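Local coordinates for Lmo2184 protein (Listeria monocytogenes serovar 1/2a, PDB 5JOQ) that probably serves as the membrane-tethered lipoprotein that captures heme for an ABC transporter, at residues 42-45 with 46-50; 64-67 with 68-71; 124-127 with 128-132; 149-152 with 153-157. All coordinates share one frame; numbering follows the deposited sequence.

Contact 1: 42-45 with 46-50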
loop_
_atom_site.group_PDB
_atom_site.type_symbol
_atom_site.label_atom_id
_atom_site.label_comp_id
_atom_site.label_asym_id
_atom_site.label_seq_id
_atom_site.Cartn_x
_atom_site.Cartn_y
_atom_site.Cartn_z
ATOM N N VAL A 42 -12.843 -4.323 -12.780
ATOM C CA VAL A 42 -12.002 -4.819 -13.871
ATOM C C VAL A 42 -12.489 -6.190 -14.341
ATOM O O VAL A 42 -12.640 -6.438 -15.548
ATOM C CB VAL A 42 -10.528 -4.878 -13.431
ATOM C CG1 VAL A 42 -9.700 -5.588 -14.507
ATOM C CG2 VAL A 42 -9.975 -3.469 -13.174
ATOM N N ALA A 43 -12.730 -7.108 -13.392
ATOM C CA ALA A 43 -13.190 -8.457 -13.753
ATOM C C ALA A 43 -14.459 -8.423 -14.601
ATOM O O ALA A 43 -14.585 -9.183 -15.575
ATOM C CB ALA A 43 -13.425 -9.288 -12.495
ATOM N N ILE A 44 -15.440 -7.592 -14.230
ATOM C CA ILE A 44 -16.681 -7.553 -15.014
ATOM C C ILE A 44 -16.411 -6.971 -16.391
ATOM O O ILE A 44 -16.967 -7.438 -17.397
ATOM C CB ILE A 44 -17.779 -6.759 -14.267
ATOM C CG1 ILE A 44 -18.243 -7.544 -13.026
ATOM C CG2 ILE A 44 -18.983 -6.438 -15.198
ATOM C CD1 ILE A 44 -18.949 -6.638 -12.004
ATOM N N THR A 45 -15.546 -5.946 -16.464
ATOM C CA THR A 45 -15.233 -5.323 -17.747
ATOM C C THR A 45 -14.636 -6.336 -18.712
ATOM O O THR A 45 -14.940 -6.320 -19.913
ATOM C CB THR A 45 -14.251 -4.149 -17.547
ATOM O OG1 THR A 45 -14.824 -3.158 -16.679
ATOM C CG2 THR A 45 -13.985 -3.478 -18.879
ATOM N N GLU A 46 -13.767 -7.214 -18.207
ATOM C CA GLU A 46 -13.189 -8.277 -19.035
ATOM C C GLU A 46 -14.258 -9.257 -19.526
ATOM O O GLU A 46 -14.207 -9.735 -20.674
ATOM C CB GLU A 46 -12.111 -9.013 -18.239
ATOM C CG GLU A 46 -10.911 -8.083 -17.892
ATOM C CD GLU A 46 -9.915 -8.740 -16.927
ATOM O OE1 GLU A 46 -10.285 -9.704 -16.203
ATOM O OE2 GLU A 46 -8.756 -8.276 -16.905
ATOM N N ILE A 47 -15.228 -9.576 -18.672
ATOM C CA ILE A 47 -16.322 -10.445 -19.110
ATOM C C ILE A 47 -17.135 -9.759 -20.203
ATOM O O ILE A 47 -17.506 -10.384 -21.200
ATOM C CB ILE A 47 -17.187 -10.862 -17.906
ATOM C CG1 ILE A 47 -16.433 -11.938 -17.091
ATOM C CG2 ILE A 47 -18.558 -11.407 -18.390
ATOM C CD1 ILE A 47 -16.996 -12.148 -15.676
ATOM N N MET A 48 -17.428 -8.465 -20.034
ATOM C CA MET A 48 -18.191 -7.744 -21.055
ATOM C C MET A 48 -17.472 -7.760 -22.407
ATOM O O MET A 48 -18.106 -7.867 -23.470
ATOM C CB MET A 48 -18.419 -6.302 -20.583
ATOM C CG MET A 48 -19.268 -6.159 -19.334
ATOM S SD MET A 48 -20.993 -6.487 -19.739
ATOM C CE MET A 48 -21.142 -7.986 -18.938
ATOM N N ASP A 49 -16.142 -7.672 -22.385
ATOM C CA ASP A 49 -15.382 -7.759 -23.627
ATOM C C ASP A 49 -15.555 -9.124 -24.293
ATOM O O ASP A 49 -15.717 -9.210 -25.515
ATOM C CB ASP A 49 -13.904 -7.471 -23.344
ATOM C CG ASP A 49 -13.025 -7.632 -24.588
ATOM O OD1 ASP A 49 -13.301 -6.957 -25.608
ATOM O OD2 ASP A 49 -12.062 -8.428 -24.538
ATOM N N LYS A 50 -15.466 -10.209 -23.516
ATOM C CA LYS A 50 -15.635 -11.544 -24.090
ATOM C C LYS A 50 -17.051 -11.749 -24.592
ATOM O O LYS A 50 -17.260 -12.548 -25.510
ATOM C CB LYS A 50 -15.302 -12.632 -23.060
ATOM C CG LYS A 50 -13.817 -12.630 -22.608
ATOM C CD LYS A 50 -12.869 -13.042 -23.710
ATOM C CE LYS A 50 -11.413 -13.067 -23.140
ATOM N NZ LYS A 50 -10.385 -12.944 -24.200
HETATM O O HOH W 1 -12.426 -11.109 -15.509
#
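Glu46 reaches back over Val42 in the first turns of helix 42-50, which follows strand 37-39 in the N-terminal part of this periplasmic-binding-protein fold. Its backbone N donates to Val42 O at 3.0 Å, an ordinary i to i+4 alpha-helical bond. With CG beside the backbone N (chi1 -64°) and the chain extended, the side chain runs back toward the start of the helix. CB of Glu46 lies near Ala43 O. Glu46 CG then packs 3.3 Å from Val42 O. At the carboxylate the two oxygens part. OE2 comes to Val42 CG1 at 3.7 Å, a contact with a methyl group. OE1 accepts from a water at 2.7 Å, and this water also donates to Ala43 O. The bridge ties the tip of Glu46 to the backbone one turn earlier.

Another face of the helix is apolar and buried. Ile44 and Met48 run alongside each other, one turn apart, and both touch Leu95 of strand 93-97. Ile47 leans on Ile130 and Leu133 of helix 123-136. Thr45 OG1 bonds back to Thr41 O. Between the paired side chains, Ile44 CG2 stands 4.2 Å from Met48 CG.

Contact 2: 64-67 with 68-71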
loop_
_atom_site.group_PDB
_atom_site.type_symbol
_atom_site.label_atom_id
_atom_site.label_comp_id
_atom_site.label_asym_id
_atom_site.label_seq_id
_atom_site.Cartn_x
_atom_site.Cartn_y
_atom_site.Cartn_z
ATOM N N LYS A 64 -4.731 -2.451 -16.633
ATOM C CA LYS A 64 -5.054 -2.438 -18.055
ATOM C C LYS A 64 -6.451 -3.022 -18.288
ATOM O O LYS A 64 -6.814 -4.061 -17.716
ATOM C CB LYS A 64 -3.986 -3.223 -18.828
ATOM C CG LYS A 64 -4.343 -3.610 -20.253
ATOM C CD LYS A 64 -4.486 -2.387 -21.157
ATOM C CE LYS A 64 -5.055 -2.789 -22.525
ATOM N NZ LYS A 64 -5.357 -1.597 -23.372
ATOM N N LEU A 65 -7.250 -2.330 -19.098
ATOM C CA LEU A 65 -8.583 -2.782 -19.462
ATOM C C LEU A 65 -8.620 -3.166 -20.937
ATOM O O LEU A 65 -7.759 -2.749 -21.717
ATOM C CB LEU A 65 -9.623 -1.688 -19.186
ATOM C CG LEU A 65 -9.823 -1.317 -17.714
ATOM C CD1 LEU A 65 -10.876 -0.269 -17.592
ATOM C CD2 LEU A 65 -10.243 -2.547 -16.935
ATOM N N PRO A 66 -9.592 -3.968 -21.361
ATOM C CA PRO A 66 -9.682 -4.288 -22.792
ATOM C C PRO A 66 -9.683 -3.020 -23.640
ATOM O O PRO A 66 -10.312 -2.011 -23.292
ATOM C CB PRO A 66 -11.000 -5.063 -22.905
ATOM C CG PRO A 66 -11.194 -5.686 -21.514
ATOM C CD PRO A 66 -10.653 -4.606 -20.567
ATOM N N LYS A 67 -8.970 -3.089 -24.769
ATOM C CA LYS A 67 -8.752 -1.918 -25.614
ATOM C C LYS A 67 -10.045 -1.344 -26.174
ATOM O O LYS A 67 -10.121 -0.140 -26.427
ATOM C CB LYS A 67 -7.809 -2.274 -26.761
ATOM C CG LYS A 67 -6.403 -2.614 -26.285
ATOM C CD LYS A 67 -5.546 -3.211 -27.401
ATOM C CE LYS A 67 -4.186 -3.669 -26.863
ATOM N NZ LYS A 67 -3.442 -2.535 -26.252
ATOM N N ARG A 68 -11.070 -2.164 -26.381
ATOM C CA ARG A 68 -12.276 -1.611 -26.977
ATOM C C ARG A 68 -12.909 -0.528 -26.103
ATOM O O ARG A 68 -13.687 0.277 -26.610
ATOM C CB ARG A 68 -13.298 -2.716 -27.268
ATOM C CG ARG A 68 -13.829 -3.401 -26.047
ATOM C CD ARG A 68 -14.996 -4.373 -26.417
ATOM N NE ARG A 68 -16.152 -3.662 -26.987
ATOM C CZ ARG A 68 -17.103 -4.243 -27.718
ATOM N NH1 ARG A 68 -17.043 -5.549 -27.978
ATOM N NH2 ARG A 68 -18.121 -3.520 -28.188
ATOM N N TYR A 69 -12.607 -0.483 -24.808
ATOM C CA TYR A 69 -13.218 0.500 -23.922
ATOM C C TYR A 69 -12.290 1.687 -23.641
ATOM O O TYR A 69 -12.494 2.418 -22.662
ATOM C CB TYR A 69 -13.649 -0.171 -22.616
ATOM C CG TYR A 69 -14.527 -1.403 -22.821
ATOM C CD1 TYR A 69 -15.705 -1.329 -23.561
ATOM C CD2 TYR A 69 -14.181 -2.632 -22.249
ATOM C CE1 TYR A 69 -16.513 -2.436 -23.750
ATOM C CE2 TYR A 69 -14.988 -3.762 -22.426
ATOM C CZ TYR A 69 -16.155 -3.652 -23.164
ATOM O OH TYR A 69 -16.939 -4.761 -23.317
ATOM N N ALA A 70 -11.273 1.879 -24.484
ATOM C CA ALA A 70 -10.287 2.932 -24.266
ATOM C C ALA A 70 -10.920 4.297 -24.019
ATOM O O ALA A 70 -10.383 5.106 -23.251
ATOM C CB ALA A 70 -9.353 3.015 -25.475
ATOM N N ASP A 71 -12.040 4.585 -24.670
ATOM C CA ASP A 71 -12.631 5.915 -24.619
ATOM C C ASP A 71 -13.901 5.959 -23.781
ATOM O O ASP A 71 -14.626 6.956 -23.825
ATOM C CB ASP A 71 -12.892 6.413 -26.045
ATOM C CG ASP A 71 -11.597 6.621 -26.826
ATOM O OD1 ASP A 71 -10.638 7.183 -26.264
ATOM O OD2 ASP A 71 -11.527 6.211 -28.000
#
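Pro66 and Tyr69 meet across a tight turn in the loop between strand 57-58 and strand 73-77. Residues 67 and 68 form a short 3-10-like turn, marked by two successive i to i+3 hydrogen bonds. Tyr69 N donates to Pro66 O at 3.1 Å, and Ala70 N to Lys67 O at 3.0 Å. In both bonds the donor stands above the carbonyl plane, 42° and 57° out of it, and not on a lone pair.

The packed side centres on the buried Tyr69 ring. Arg68 CG lies 3.5 Å above one face, over the ring centre. It gets there because chi1 of 65° sets CG between the backbone N and the carbonyl carbon. Thr45 of helix 42-50 touches the ring, Met48 lies near its hydroxyl end, and Tyr69 OH bonds to Leu53 O. Beyond the ring the Arg68 chain goes on to a salt bridge from NH1 to Asp52.

The solvent side is looser. Lys67 is exposed, and its CB points away from residues 68-71. Ala70 is exposed too, though its CB still rests 3.4 Å from Lys67 O. On the packed side, Pro66 CB approaches Tyr69 CD2 at 4.1 Å.

Contact 3: 124-127 with 128-132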
loop_
_atom_site.group_PDB
_atom_site.type_symbol
_atom_site.label_atom_id
_atom_site.label_comp_id
_atom_site.label_asym_id
_atom_site.label_seq_id
_atom_site.Cartn_x
_atom_site.Cartn_y
_atom_site.Cartn_z
ATOM N N ALA A 124 -17.753 -21.547 -10.169
ATOM C CA ALA A 124 -19.068 -22.002 -10.632
ATOM C C ALA A 124 -20.101 -20.881 -10.558
ATOM O O ALA A 124 -20.940 -20.736 -11.462
ATOM C CB ALA A 124 -19.526 -23.205 -9.810
ATOM N N SER A 125 -20.090 -20.099 -9.469
ATOM C CA SER A 125 -21.036 -18.993 -9.386
ATOM C C SER A 125 -20.745 -17.966 -10.458
ATOM O O SER A 125 -21.675 -17.460 -11.092
ATOM C CB SER A 125 -21.005 -18.350 -7.990
ATOM O OG SER A 125 -21.689 -19.216 -7.050
ATOM N N MET A 126 -19.457 -17.653 -10.693
ATOM C CA MET A 126 -19.121 -16.736 -11.790
ATOM C C MET A 126 -19.645 -17.259 -13.129
ATOM O O MET A 126 -20.166 -16.491 -13.948
ATOM C CB MET A 126 -17.589 -16.525 -11.870
ATOM C CG MET A 126 -17.194 -15.553 -12.984
ATOM S SD MET A 126 -15.400 -15.320 -13.141
ATOM C CE MET A 126 -14.888 -16.975 -13.693
ATOM N N GLN A 127 -19.488 -18.562 -13.385
ATOM C CA GLN A 127 -19.975 -19.118 -14.647
ATOM C C GLN A 127 -21.496 -19.011 -14.776
ATOM O O GLN A 127 -22.009 -18.742 -15.868
ATOM C CB GLN A 127 -19.523 -20.566 -14.797
ATOM C CG GLN A 127 -17.985 -20.666 -14.979
ATOM C CD GLN A 127 -17.614 -22.070 -15.384
ATOM O OE1 GLN A 127 -17.495 -22.953 -14.539
ATOM N NE2 GLN A 127 -17.462 -22.296 -16.694
ATOM N N THR A 128 -22.245 -19.228 -13.692
ATOM C CA THR A 128 -23.697 -19.002 -13.778
ATOM C C THR A 128 -24.007 -17.532 -14.084
ATOM O O THR A 128 -24.944 -17.220 -14.850
ATOM C CB THR A 128 -24.365 -19.430 -12.471
ATOM O OG1 THR A 128 -24.198 -20.852 -12.297
ATOM C CG2 THR A 128 -25.890 -19.070 -12.462
ATOM N N GLU A 129 -23.241 -16.605 -13.489
ATOM C CA GLU A 129 -23.457 -15.186 -13.778
ATOM C C GLU A 129 -23.153 -14.876 -15.235
ATOM O O GLU A 129 -23.872 -14.097 -15.873
ATOM C CB GLU A 129 -22.608 -14.297 -12.868
ATOM C CG GLU A 129 -22.975 -14.410 -11.381
ATOM C CD GLU A 129 -24.359 -13.849 -10.998
ATOM O OE1 GLU A 129 -25.142 -13.411 -11.872
ATOM O OE2 GLU A 129 -24.653 -13.881 -9.784
ATOM N N ILE A 130 -22.128 -15.523 -15.790
ATOM C CA ILE A 130 -21.807 -15.346 -17.212
ATOM C C ILE A 130 -22.966 -15.838 -18.081
ATOM O O ILE A 130 -23.410 -15.150 -19.017
ATOM C CB ILE A 130 -20.484 -16.068 -17.543
ATOM C CG1 ILE A 130 -19.294 -15.280 -16.957
ATOM C CG2 ILE A 130 -20.345 -16.275 -19.062
ATOM C CD1 ILE A 130 -17.928 -16.128 -16.932
ATOM N N LYS A 131 -23.498 -17.021 -17.763
ATOM C CA LYS A 131 -24.686 -17.510 -18.463
ATOM C C LYS A 131 -25.830 -16.496 -18.377
ATOM O O LYS A 131 -26.519 -16.222 -19.372
ATOM C CB LYS A 131 -25.103 -18.860 -17.860
ATOM C CG LYS A 131 -26.438 -19.431 -18.376
ATOM C CD LYS A 131 -26.785 -20.795 -17.678
ATOM C CE LYS A 131 -28.158 -21.434 -18.181
ATOM N NZ LYS A 131 -28.438 -22.870 -17.635
ATOM N N ASN A 132 -26.086 -15.969 -17.181
ATOM C CA ASN A 132 -27.236 -15.069 -17.000
ATOM C C ASN A 132 -27.036 -13.729 -17.720
ATOM O O ASN A 132 -27.995 -13.149 -18.250
ATOM C CB ASN A 132 -27.502 -14.886 -15.497
ATOM C CG ASN A 132 -28.016 -16.198 -14.825
ATOM O OD1 ASN A 132 -28.421 -17.125 -15.507
ATOM N ND2 ASN A 132 -27.995 -16.252 -13.511
HETATM O O HOH W 2 -21.737 -23.042 -12.732
HETATM O O HOH W 3 -24.241 -16.959 -9.339
#
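Met126 and Ile130 make an i to i+4 side-chain contact within helix 123-136, on the buried face of an alpha helix that follows strand 115-118. Both extend from the same face of the helix, flank to flank. Met126 covers Phe120 and Ala272, while Ile130 packs on Ala143, Asn147 and Leu150 of helix 140-161. That pairing fits the coiled coil predicted over both helices. Ile130 also covers the backbone: its CG1 lies 3.4 Å from Met126 O, the acceptor for Ile130 N at 2.9 Å.

The other faces are more polar. Glu129 CG is beside its backbone N (chi1 -64°), and a bend at chi2 then turns the carboxylate away from residues 124-127. Its OE2 accepts from Asp119 N. A water still links it to the previous turn, donating to Ser125 O and to Glu129 OE2, 3.1 Å to each. A second water donates to Ala124 O at 2.8 Å and makes a weak bond to Thr128 OG1. Ser125 O and Ala124 O thus each serve a backbone N-H and a water. Gln127 reaches across to the neighbouring helix, where NE2 probably bonds Thr151 OG1. In the apolar pair, Met126 CG stands 4.1 Å from Ile130 CD1.

Contact 4: 149-152 with 153-157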
loop_
_atom_site.group_PDB
_atom_site.type_symbol
_atom_site.label_atom_id
_atom_site.label_comp_id
_atom_site.label_asym_id
_atom_site.label_seq_id
_atom_site.Cartn_x
_atom_site.Cartn_y
_atom_site.Cartn_z
ATOM N N ASP A 149 -14.837 -22.722 -22.547
ATOM C CA ASP A 149 -13.389 -22.568 -22.407
ATOM C C ASP A 149 -12.965 -22.680 -20.948
ATOM O O ASP A 149 -12.007 -23.382 -20.623
ATOM C CB ASP A 149 -12.948 -21.217 -22.981
ATOM C CG ASP A 149 -13.010 -21.175 -24.511
ATOM O OD1 ASP A 149 -13.114 -22.256 -25.149
ATOM O OD2 ASP A 149 -12.950 -20.054 -25.079
ATOM N N LEU A 150 -13.637 -21.939 -20.065
ATOM C CA LEU A 150 -13.356 -22.018 -18.637
ATOM C C LEU A 150 -13.482 -23.444 -18.125
ATOM O O LEU A 150 -12.599 -23.945 -17.421
ATOM C CB LEU A 150 -14.313 -21.103 -17.862
ATOM C CG LEU A 150 -14.106 -19.593 -18.061
ATOM C CD1 LEU A 150 -15.283 -18.771 -17.431
ATOM C CD2 LEU A 150 -12.772 -19.147 -17.487
ATOM N N THR A 151 -14.605 -24.092 -18.427
ATOM C CA THR A 151 -14.832 -25.445 -17.934
ATOM C C THR A 151 -13.772 -26.407 -18.444
ATOM O O THR A 151 -13.358 -27.317 -17.719
ATOM C CB THR A 151 -16.222 -25.908 -18.355
ATOM O OG1 THR A 151 -17.184 -25.148 -17.612
ATOM C CG2 THR A 151 -16.397 -27.425 -18.134
ATOM N N SER A 152 -13.343 -26.247 -19.696
ATOM C CA SER A 152 -12.274 -27.102 -20.202
ATOM C C SER A 152 -10.999 -26.936 -19.374
ATOM O O SER A 152 -10.325 -27.924 -19.044
ATOM C CB SER A 152 -12.027 -26.800 -21.684
ATOM O OG SER A 152 -10.886 -27.488 -22.142
ATOM N N ASP A 153 -10.644 -25.705 -19.034
ATOM C CA ASP A 153 -9.454 -25.471 -18.220
ATOM C C ASP A 153 -9.593 -26.049 -16.805
ATOM O O ASP A 153 -8.691 -26.693 -16.299
ATOM C CB ASP A 153 -9.117 -23.981 -18.152
ATOM C CG ASP A 153 -8.651 -23.424 -19.484
ATOM O OD1 ASP A 153 -8.205 -24.210 -20.324
ATOM O OD2 ASP A 153 -8.740 -22.210 -19.680
ATOM N N ILE A 154 -10.745 -25.837 -16.188
ATOM C CA ILE A 154 -10.986 -26.343 -14.849
ATOM C C ILE A 154 -10.959 -27.864 -14.826
ATOM O O ILE A 154 -10.369 -28.472 -13.956
ATOM C CB ILE A 154 -12.359 -25.873 -14.295
ATOM C CG1 ILE A 154 -12.453 -24.350 -14.167
ATOM C CG2 ILE A 154 -12.686 -26.548 -12.982
ATOM C CD1 ILE A 154 -11.153 -23.625 -14.005
ATOM N N ASP A 155 -11.589 -28.471 -15.814
ATOM C CA ASP A 155 -11.654 -29.918 -15.886
ATOM C C ASP A 155 -10.261 -30.506 -16.002
ATOM O O ASP A 155 -9.997 -31.562 -15.464
ATOM C CB ASP A 155 -12.550 -30.394 -17.030
ATOM C CG ASP A 155 -14.029 -30.315 -16.690
ATOM O OD1 ASP A 155 -14.359 -30.020 -15.535
ATOM O OD2 ASP A 155 -14.850 -30.556 -17.588
ATOM N N GLN A 156 -9.381 -29.823 -16.721
ATOM C CA GLN A 156 -8.024 -30.340 -16.898
ATOM C C GLN A 156 -7.258 -30.369 -15.573
ATOM O O GLN A 156 -6.540 -31.338 -15.275
ATOM C CB GLN A 156 -7.272 -29.497 -17.937
ATOM C CG GLN A 156 -5.831 -29.983 -18.150
ATOM C CD GLN A 156 -5.808 -31.354 -18.812
ATOM O OE1 GLN A 156 -6.356 -31.524 -19.910
ATOM N NE2 GLN A 156 -5.204 -32.353 -18.136
ATOM N N VAL A 157 -7.371 -29.307 -14.774
ATOM C CA VAL A 157 -6.735 -29.309 -13.449
ATOM C C VAL A 157 -7.330 -30.411 -12.591
ATOM O O VAL A 157 -6.612 -31.204 -11.980
ATOM C CB VAL A 157 -6.874 -27.930 -12.778
ATOM C CG1 VAL A 157 -6.268 -27.972 -11.333
ATOM C CG2 VAL A 157 -6.145 -26.903 -13.632
HETATM O O HOH W 4 -10.043 -23.387 -22.616
HETATM O O HOH W 5 -8.300 -26.619 -21.688
#
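Residues 149-157 run as regular alpha helix within the long helix 140-161, each backbone N from Asp153 to Gln156 donating to the carbonyl four residues earlier. Thr151 and Asp155 are stacked one turn apart with their side chains leaning in a common direction. With OG1 beside the backbone N (chi1 -70°), Thr151 CG2 is left anti to that N and meets Asp155 OD2 at 3.5 Å. The Asp155 carboxylate also lies over the backbone, with CG 3.2 Å from Thr151 O, the carbonyl that takes Asp155 N at 2.8 Å. Thr151 OG1, on the side of Gln127, also bonds back to Asn147 O.

On the wetter face Asp153 OD1 takes two water bonds. One water donates to it at 3.1 Å and also to Asp149 O at 2.8 Å. The other donates to it at 2.8 Å and bonds Ser152 OG at the same length. Asp149 OD2 has a salt bridge to Lys145.

The buried face is apolar. Leu150 packs on Pro277 of helix 276-288, and Ile154 on Ile123 and on Leu280 of helix 276-288. Asp149, Asp153 and Asp155 make this stretch rich in negative charge. Lys145 probably balances the charge of Asp149, while the waters solvate that of Asp153.

The contacts touch in the order 2, 1, 3, 4. Contact 1 touches contact 2, with centres 10 Å apart: Thr45 CG2 meets Tyr69 CD2 at 3.5 Å. It meets contact 3 through Ile47 CD1 and Ile130 CG1 at 4.1 Å. Contacts 3 and 4 sit on successive helices, 15 Å apart at their centres. Gln127 NE2 probably bonds Thr151 OG1 at 3.0 Å, and Ile130 CD1 packs on Leu150 CD1. Ile130 thus faces both contact 1 and contact 4, whose nearest atoms stay about 7 Å apart. Contact 2 is farthest from contact 4, about 27 Å between centres. The relation of these contacts to a heme site is left open.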